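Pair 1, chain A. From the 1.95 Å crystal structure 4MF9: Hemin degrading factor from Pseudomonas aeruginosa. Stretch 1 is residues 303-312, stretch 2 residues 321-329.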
# COMPACT_ATOMS: atom_id res chain seq x y z
N THR A 303 13.93 -2.76 9.89
CA THR A 303 14.87 -1.69 10.23
C THR A 303 14.35 -0.30 9.87
O THR A 303 14.89 0.71 10.32
CB THR A 303 16.21 -1.91 9.53
OG1 THR A 303 15.97 -2.48 8.24
CG2 THR A 303 17.07 -2.87 10.34
N GLY A 304 13.30 -0.26 9.06
CA GLY A 304 12.74 1.02 8.63
C GLY A 304 11.73 1.54 9.62
O GLY A 304 11.31 2.70 9.54
N ILE A 305 11.35 0.67 10.56
CA ILE A 305 10.37 1.01 11.60
C ILE A 305 10.98 1.89 12.67
O ILE A 305 11.87 1.47 13.40
CB ILE A 305 9.82 -0.26 12.29
CG1 ILE A 305 9.09 -1.15 11.28
CG2 ILE A 305 8.85 0.11 13.41
CD1 ILE A 305 8.58 -2.46 11.89
N ALA A 306 10.48 3.12 12.78
CA ALA A 306 10.99 4.05 13.79
C ALA A 306 10.15 4.02 15.06
O ALA A 306 10.70 4.14 16.16
CB ALA A 306 11.04 5.45 13.24
N GLU A 307 8.83 3.92 14.92
CA GLU A 307 7.92 3.84 16.07
C GLU A 307 6.85 2.80 15.86
O GLU A 307 6.39 2.58 14.73
CB GLU A 307 7.22 5.18 16.33
CG GLU A 307 8.10 6.40 16.32
CD GLU A 307 7.28 7.68 16.32
OE1 GLU A 307 6.19 7.72 16.94
OE2 GLU A 307 7.75 8.65 15.69
N LEU A 308 6.43 2.19 16.96
CA LEU A 308 5.41 1.16 16.94
C LEU A 308 4.42 1.47 18.07
O LEU A 308 4.82 1.58 19.24
CB LEU A 308 6.03 -0.22 17.17
CG LEU A 308 4.96 -1.32 17.08
CD1 LEU A 308 4.30 -1.29 15.67
CD2 LEU A 308 5.52 -2.68 17.42
N TRP A 309 3.15 1.62 17.71
CA TRP A 309 2.13 2.00 18.69
C TRP A 309 0.99 1.01 18.75
O TRP A 309 0.53 0.51 17.71
CB TRP A 309 1.53 3.36 18.29
CG TRP A 309 2.45 4.50 18.48
CD1 TRP A 309 3.41 4.93 17.61
CD2 TRP A 309 2.50 5.37 19.60
NE1 TRP A 309 4.06 6.02 18.14
CE2 TRP A 309 3.51 6.32 19.36
CE3 TRP A 309 1.77 5.45 20.80
CZ2 TRP A 309 3.83 7.33 20.27
CZ3 TRP A 309 2.08 6.45 21.70
CH2 TRP A 309 3.10 7.38 21.43
N ARG A 310 0.53 0.73 19.96
CA ARG A 310 -0.74 0.12 20.18
C ARG A 310 -1.79 1.25 20.29
O ARG A 310 -1.63 2.12 21.04
CB ARG A 310 -0.77 -0.73 21.45
CG ARG A 310 -2.10 -1.21 21.91
CD ARG A 310 -2.04 -2.28 23.02
NE ARG A 310 -1.13 -1.93 24.09
CZ ARG A 310 -0.18 -2.72 24.58
NH1 ARG A 310 -0.01 -3.95 24.11
NH2 ARG A 310 0.56 -2.30 25.57
N VAL A 311 -2.86 1.16 19.53
CA VAL A 311 -3.83 2.26 19.50
C VAL A 311 -5.23 1.72 19.74
O VAL A 311 -5.58 0.66 19.22
CB VAL A 311 -3.81 2.98 18.13
CG1 VAL A 311 -4.76 4.20 18.12
CG2 VAL A 311 -2.40 3.40 17.77
N ARG A 312 -6.03 2.45 20.51
CA ARG A 312 -7.38 2.09 20.78
C ARG A 312 -8.32 3.26 20.43
O ARG A 312 -8.15 4.35 20.91
CB ARG A 312 -7.61 1.60 22.21
CG ARG A 312 -6.47 0.86 22.88
CD ARG A 312 -6.77 0.51 24.33
NE ARG A 312 -5.73 -0.30 24.89
CZ ARG A 312 -4.66 0.18 25.46
NH1 ARG A 312 -4.50 1.46 25.59
NH2 ARG A 312 -3.73 -0.65 25.88
N THR A 321 -8.90 -2.01 18.49
CA THR A 321 -7.48 -2.00 18.80
C THR A 321 -6.65 -2.32 17.56
O THR A 321 -6.97 -3.23 16.82
CB THR A 321 -7.16 -3.03 19.89
OG1 THR A 321 -8.09 -2.88 20.97
CG2 THR A 321 -5.74 -2.83 20.41
N SER A 322 -5.57 -1.57 17.36
CA SER A 322 -4.69 -1.77 16.21
C SER A 322 -3.26 -1.54 16.66
O SER A 322 -3.03 -0.93 17.70
CB SER A 322 -5.03 -0.78 15.10
OG SER A 322 -4.84 0.55 15.56
N TRP A 323 -2.31 -2.05 15.87
CA TRP A 323 -0.90 -1.70 16.01
C TRP A 323 -0.52 -0.92 14.75
O TRP A 323 -0.90 -1.31 13.64
CB TRP A 323 -0.03 -2.95 16.11
CG TRP A 323 -0.04 -3.60 17.47
CD1 TRP A 323 -1.04 -3.53 18.41
CD2 TRP A 323 1.00 -4.39 18.04
NE1 TRP A 323 -0.68 -4.26 19.52
CE2 TRP A 323 0.57 -4.80 19.32
CE3 TRP A 323 2.25 -4.82 17.58
CZ2 TRP A 323 1.35 -5.59 20.15
CZ3 TRP A 323 3.03 -5.61 18.41
CH2 TRP A 323 2.57 -5.99 19.68
N GLU A 324 0.21 0.18 14.93
CA GLU A 324 0.57 1.06 13.84
C GLU A 324 2.07 1.34 13.88
O GLU A 324 2.61 1.81 14.88
CB GLU A 324 -0.28 2.35 13.90
CG GLU A 324 -1.78 2.02 13.98
CD GLU A 324 -2.71 3.21 13.91
OE1 GLU A 324 -2.24 4.36 13.78
OE2 GLU A 324 -3.94 2.97 14.00
N ALA A 325 2.75 0.99 12.79
CA ALA A 325 4.20 1.17 12.67
C ALA A 325 4.48 2.35 11.75
O ALA A 325 3.88 2.48 10.68
CB ALA A 325 4.83 -0.09 12.14
N PHE A 326 5.38 3.21 12.14
CA PHE A 326 5.76 4.38 11.43
C PHE A 326 7.26 4.44 11.11
O PHE A 326 8.06 3.96 11.87
CB PHE A 326 5.42 5.61 12.21
CG PHE A 326 3.97 5.70 12.60
CD1 PHE A 326 3.50 5.08 13.73
CD2 PHE A 326 3.08 6.40 11.83
CE1 PHE A 326 2.20 5.19 14.10
CE2 PHE A 326 1.76 6.48 12.17
CZ PHE A 326 1.32 5.86 13.30
N ASP A 327 7.59 5.05 9.98
CA ASP A 327 8.96 5.35 9.61
C ASP A 327 9.45 6.66 10.24
O ASP A 327 8.68 7.29 10.90
CB ASP A 327 9.13 5.35 8.11
CG ASP A 327 8.43 6.46 7.44
OD1 ASP A 327 8.15 7.48 8.02
OD2 ASP A 327 8.21 6.31 6.26
N PRO A 328 10.68 7.07 9.96
CA PRO A 328 11.23 8.29 10.52
C PRO A 328 10.53 9.53 10.03
O PRO A 328 10.80 10.53 10.58
CB PRO A 328 12.69 8.26 10.10
CG PRO A 328 13.03 6.86 10.11
CD PRO A 328 11.77 6.12 9.66
N ASP A 329 9.73 9.44 9.00
CA ASP A 329 9.04 10.63 8.49
C ASP A 329 7.63 10.78 9.05
O ASP A 329 6.91 11.73 8.70
CB ASP A 329 9.01 10.62 6.96
CG ASP A 329 10.39 10.70 6.35
OD1 ASP A 329 11.27 11.35 6.95
OD2 ASP A 329 10.59 10.09 5.27
O HOH W 1 8.45 8.58 13.23
O HOH W 2 -7.45 1.36 16.55

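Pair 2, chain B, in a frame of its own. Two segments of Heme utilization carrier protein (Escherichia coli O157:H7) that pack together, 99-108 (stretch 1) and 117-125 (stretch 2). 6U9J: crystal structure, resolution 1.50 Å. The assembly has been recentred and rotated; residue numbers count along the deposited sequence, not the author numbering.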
# COMPACT_ATOMS: atom_id res chain seq x y z
N GLU B 99 3.57 2.25 16.54
CA GLU B 99 3.88 1.51 17.75
C GLU B 99 3.81 0.01 17.57
O GLU B 99 4.24 -0.73 18.47
CB GLU B 99 2.94 1.93 18.88
CG GLU B 99 2.78 3.42 18.98
CD GLU B 99 4.09 4.14 19.18
OE1 GLU B 99 4.25 5.25 18.62
OE2 GLU B 99 4.96 3.61 19.92
N ASN B 100 3.27 -0.46 16.45
CA ASN B 100 3.36 -1.86 16.11
C ASN B 100 4.66 -2.19 15.38
O ASN B 100 4.90 -3.37 15.09
CB ASN B 100 2.16 -2.27 15.24
CG ASN B 100 0.97 -2.72 16.07
OD1 ASN B 100 1.11 -3.08 17.23
ND2 ASN B 100 -0.21 -2.74 15.46
N CYS B 101 5.49 -1.19 15.11
CA CYS B 101 6.81 -1.42 14.54
C CYS B 101 7.77 -1.76 15.68
O CYS B 101 8.11 -0.89 16.49
CB CYS B 101 7.29 -0.19 13.79
SG CYS B 101 8.96 -0.44 13.11
N THR B 102 8.20 -3.02 15.75
CA THR B 102 9.09 -3.43 16.83
C THR B 102 10.56 -3.47 16.44
O THR B 102 11.41 -3.46 17.33
CB THR B 102 8.68 -4.80 17.37
OG1 THR B 102 8.77 -5.77 16.33
CG2 THR B 102 7.24 -4.78 17.90
N HIS B 103 10.88 -3.52 15.14
CA HIS B 103 12.26 -3.51 14.66
C HIS B 103 12.32 -2.78 13.34
O HIS B 103 11.34 -2.75 12.59
CB HIS B 103 12.84 -4.93 14.47
CG HIS B 103 12.91 -5.71 15.74
ND1 HIS B 103 11.90 -6.54 16.16
CD2 HIS B 103 13.86 -5.74 16.71
CE1 HIS B 103 12.23 -7.07 17.32
NE2 HIS B 103 13.41 -6.59 17.69
N ILE B 104 13.49 -2.19 13.07
CA ILE B 104 13.81 -1.54 11.80
C ILE B 104 15.18 -2.04 11.37
O ILE B 104 16.10 -2.13 12.19
CB ILE B 104 13.82 -0.01 11.93
CG1 ILE B 104 12.46 0.48 12.44
CG2 ILE B 104 14.22 0.65 10.59
CD1 ILE B 104 12.48 1.93 12.90
N ALA B 105 15.33 -2.35 10.08
CA ALA B 105 16.63 -2.78 9.58
C ALA B 105 17.05 -1.93 8.39
O ALA B 105 16.23 -1.57 7.55
CB ALA B 105 16.62 -4.26 9.16
N LEU B 106 18.34 -1.60 8.34
CA LEU B 106 18.95 -1.05 7.14
C LEU B 106 19.75 -2.17 6.49
O LEU B 106 20.55 -2.83 7.16
CB LEU B 106 19.86 0.13 7.47
CG LEU B 106 19.17 1.50 7.56
CD1 LEU B 106 18.17 1.55 8.70
CD2 LEU B 106 20.19 2.63 7.69
N ILE B 107 19.50 -2.41 5.20
CA ILE B 107 20.07 -3.54 4.48
C ILE B 107 20.76 -3.08 3.21
O ILE B 107 20.22 -2.26 2.46
CB ILE B 107 18.97 -4.56 4.13
CG1 ILE B 107 18.32 -5.10 5.41
CG2 ILE B 107 19.56 -5.71 3.27
CD1 ILE B 107 16.97 -5.75 5.18
N GLU B 108 21.93 -3.64 2.94
CA GLU B 108 22.58 -3.51 1.64
C GLU B 108 22.86 -4.90 1.11
O GLU B 108 23.39 -5.74 1.84
CB GLU B 108 23.88 -2.71 1.73
CG GLU B 108 23.67 -1.27 2.17
CD GLU B 108 24.98 -0.54 2.40
OE1 GLU B 108 25.39 -0.42 3.57
OE2 GLU B 108 25.60 -0.11 1.40
N ALA B 117 19.75 -0.79 -1.50
CA ALA B 117 19.87 -0.30 -0.14
C ALA B 117 18.46 -0.02 0.33
O ALA B 117 17.73 0.71 -0.34
CB ALA B 117 20.72 0.97 -0.05
N SER B 118 18.06 -0.66 1.42
CA SER B 118 16.66 -0.61 1.83
C SER B 118 16.54 -0.44 3.33
O SER B 118 17.44 -0.76 4.11
CB SER B 118 15.93 -1.89 1.40
OG SER B 118 16.47 -3.03 2.04
N ILE B 119 15.37 0.08 3.73
CA ILE B 119 14.95 0.15 5.13
C ILE B 119 13.69 -0.68 5.26
O ILE B 119 12.72 -0.45 4.53
CB ILE B 119 14.71 1.59 5.56
CG1 ILE B 119 15.98 2.41 5.36
CG2 ILE B 119 14.22 1.67 7.03
CD1 ILE B 119 15.77 3.88 5.46
N LEU B 120 13.70 -1.65 6.17
CA LEU B 120 12.56 -2.52 6.42
C LEU B 120 12.01 -2.22 7.80
O LEU B 120 12.76 -2.16 8.78
CB LEU B 120 12.95 -4.00 6.34
CG LEU B 120 12.78 -4.68 4.99
CD1 LEU B 120 13.47 -3.88 3.91
CD2 LEU B 120 13.33 -6.09 5.06
N PHE B 121 10.69 -2.04 7.87
CA PHE B 121 9.99 -1.86 9.13
C PHE B 121 9.27 -3.15 9.45
O PHE B 121 8.50 -3.65 8.62
CB PHE B 121 8.99 -0.70 9.05
CG PHE B 121 9.61 0.64 8.73
CD1 PHE B 121 9.94 0.97 7.42
CD2 PHE B 121 9.86 1.57 9.73
CE1 PHE B 121 10.51 2.19 7.11
CE2 PHE B 121 10.42 2.79 9.44
CZ PHE B 121 10.75 3.11 8.13
N PHE B 122 9.52 -3.71 10.63
CA PHE B 122 8.98 -5.01 11.01
C PHE B 122 7.87 -4.90 12.06
O PHE B 122 7.95 -4.08 12.98
CB PHE B 122 10.07 -5.91 11.60
CG PHE B 122 11.12 -6.30 10.61
CD1 PHE B 122 12.23 -5.51 10.43
CD2 PHE B 122 10.97 -7.45 9.87
CE1 PHE B 122 13.21 -5.87 9.51
CE2 PHE B 122 11.94 -7.83 8.96
CZ PHE B 122 13.06 -7.03 8.78
N ASN B 123 6.89 -5.79 11.95
CA ASN B 123 5.88 -5.93 12.99
C ASN B 123 6.35 -6.96 14.02
O ASN B 123 7.44 -7.52 13.93
CB ASN B 123 4.51 -6.30 12.38
CG ASN B 123 4.53 -7.62 11.63
OD1 ASN B 123 5.26 -8.55 11.97
ND2 ASN B 123 3.70 -7.71 10.60
N LYS B 124 5.51 -7.22 15.02
CA LYS B 124 5.91 -8.11 16.10
C LYS B 124 6.00 -9.57 15.68
O LYS B 124 6.58 -10.37 16.42
CB LYS B 124 4.94 -7.98 17.28
CG LYS B 124 3.57 -8.57 17.02
CD LYS B 124 2.57 -8.07 18.06
CE LYS B 124 1.35 -8.98 18.15
NZ LYS B 124 0.59 -9.03 16.88
N GLU B 125 5.45 -9.94 14.53
CA GLU B 125 5.61 -11.30 14.01
C GLU B 125 6.90 -11.45 13.22
O GLU B 125 7.18 -12.55 12.72
CB GLU B 125 4.43 -11.69 13.12
CG GLU B 125 3.06 -11.26 13.67
CD GLU B 125 2.53 -12.20 14.74
OE1 GLU B 125 1.33 -12.07 15.10
OE2 GLU B 125 3.29 -13.07 15.22
O HOH W 3 3.51 -5.48 15.80
O HOH W 4 10.00 -7.94 14.71
O HOH W 5 18.62 -3.97 0.19

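Both pairs are two antiparallel strands joined edge to edge, preceded in the first stretch by a short 3-10 segment. The strand axes approach to 4.7 Å in each, with N-to-C directions at 160° in pair 1 and 164° in pair 2. Fourteen central residues superpose with an RMSD of 0.3 Å. The register is the same: A:Glu307 faces A:Phe326 as B:His103 faces B:Phe122, and A:Arg312 faces A:Thr321 as B:Glu108 faces B:Ala117.

The backbone ladder repeats except at one end. A:Trp309 N donates to A:Glu324 O at 2.9 Å, and A:Glu324 N returns a bond to A:Trp309 O at 2.8 Å. In pair 2, B:Ala105 N to B:Leu120 O and B:Leu120 N to B:Ala105 O are both 2.9 Å. At the end near the 3-10 segment, A:Phe326 O receives A:Ala306 N at 2.7 Å and A:Glu307 N at 3.1 Å. B:Phe122 O receives only B:Thr102 N of the first stretch, at 3.0 Å.

Side chains differ on the face holding A:Leu308, A:Arg310, A:Trp323 and A:Ala325. There a large indole lies across from arginine, and A:Leu308 CD2 reaches A:Trp323 CE3 at 3.9 Å. A:Leu308 CD1 also meets the small A:Ala325 CB at 3.8 Å. In pair 2 the aromatic ring, B:Phe121, is at the position of A:Ala325, and B:Ile119 is at that of A:Trp323. B:Ile104 touches both: CG1 lies 3.9 Å from B:Phe121 CD2, and CG2 lies 3.7 Å from B:Ile119 CG2. A:Ile305 CG2 lies 4.2 Å from A:Ala325 CB; the matching B:Cys101 SG meets the B:Phe121 ring edge, 4.0 Å from CD2.

On the other face both pairs have phenylalanine, with different neighbours. A:Trp309 CD1 lies 3.7 Å from A:Phe326 CE1. The small B:Ala105 also makes contact, with CB 3.8 Å from B:Phe122 CE1, at the ring edge. A:Trp309 NE1 also donates to A:Glu307 OE1 at 3.0 Å, a bond within its own strand. Further along, A:Val311 CG2 sits 3.9 Å from A:Glu324 CD. In pair 2 this contact is apolar: B:Ile107 CD1 packs on B:Leu120 CD2 at 3.7 Å.

Serine occurs at one position in both pairs, p in each. A water joins A:Ser322 OG (2.9 Å from the water O) to A:Val311 O through a weak bond; another links B:Ser118 OG (3.0 Å from its O) to B:Ile107 O. In pair 1 a water also donates to A:Glu307 OE2 and A:Asp327 O. In pair 2 a water bonds the matching B:His103 (ND1) and B:Asn123 (O), and also B:Thr102 OG1.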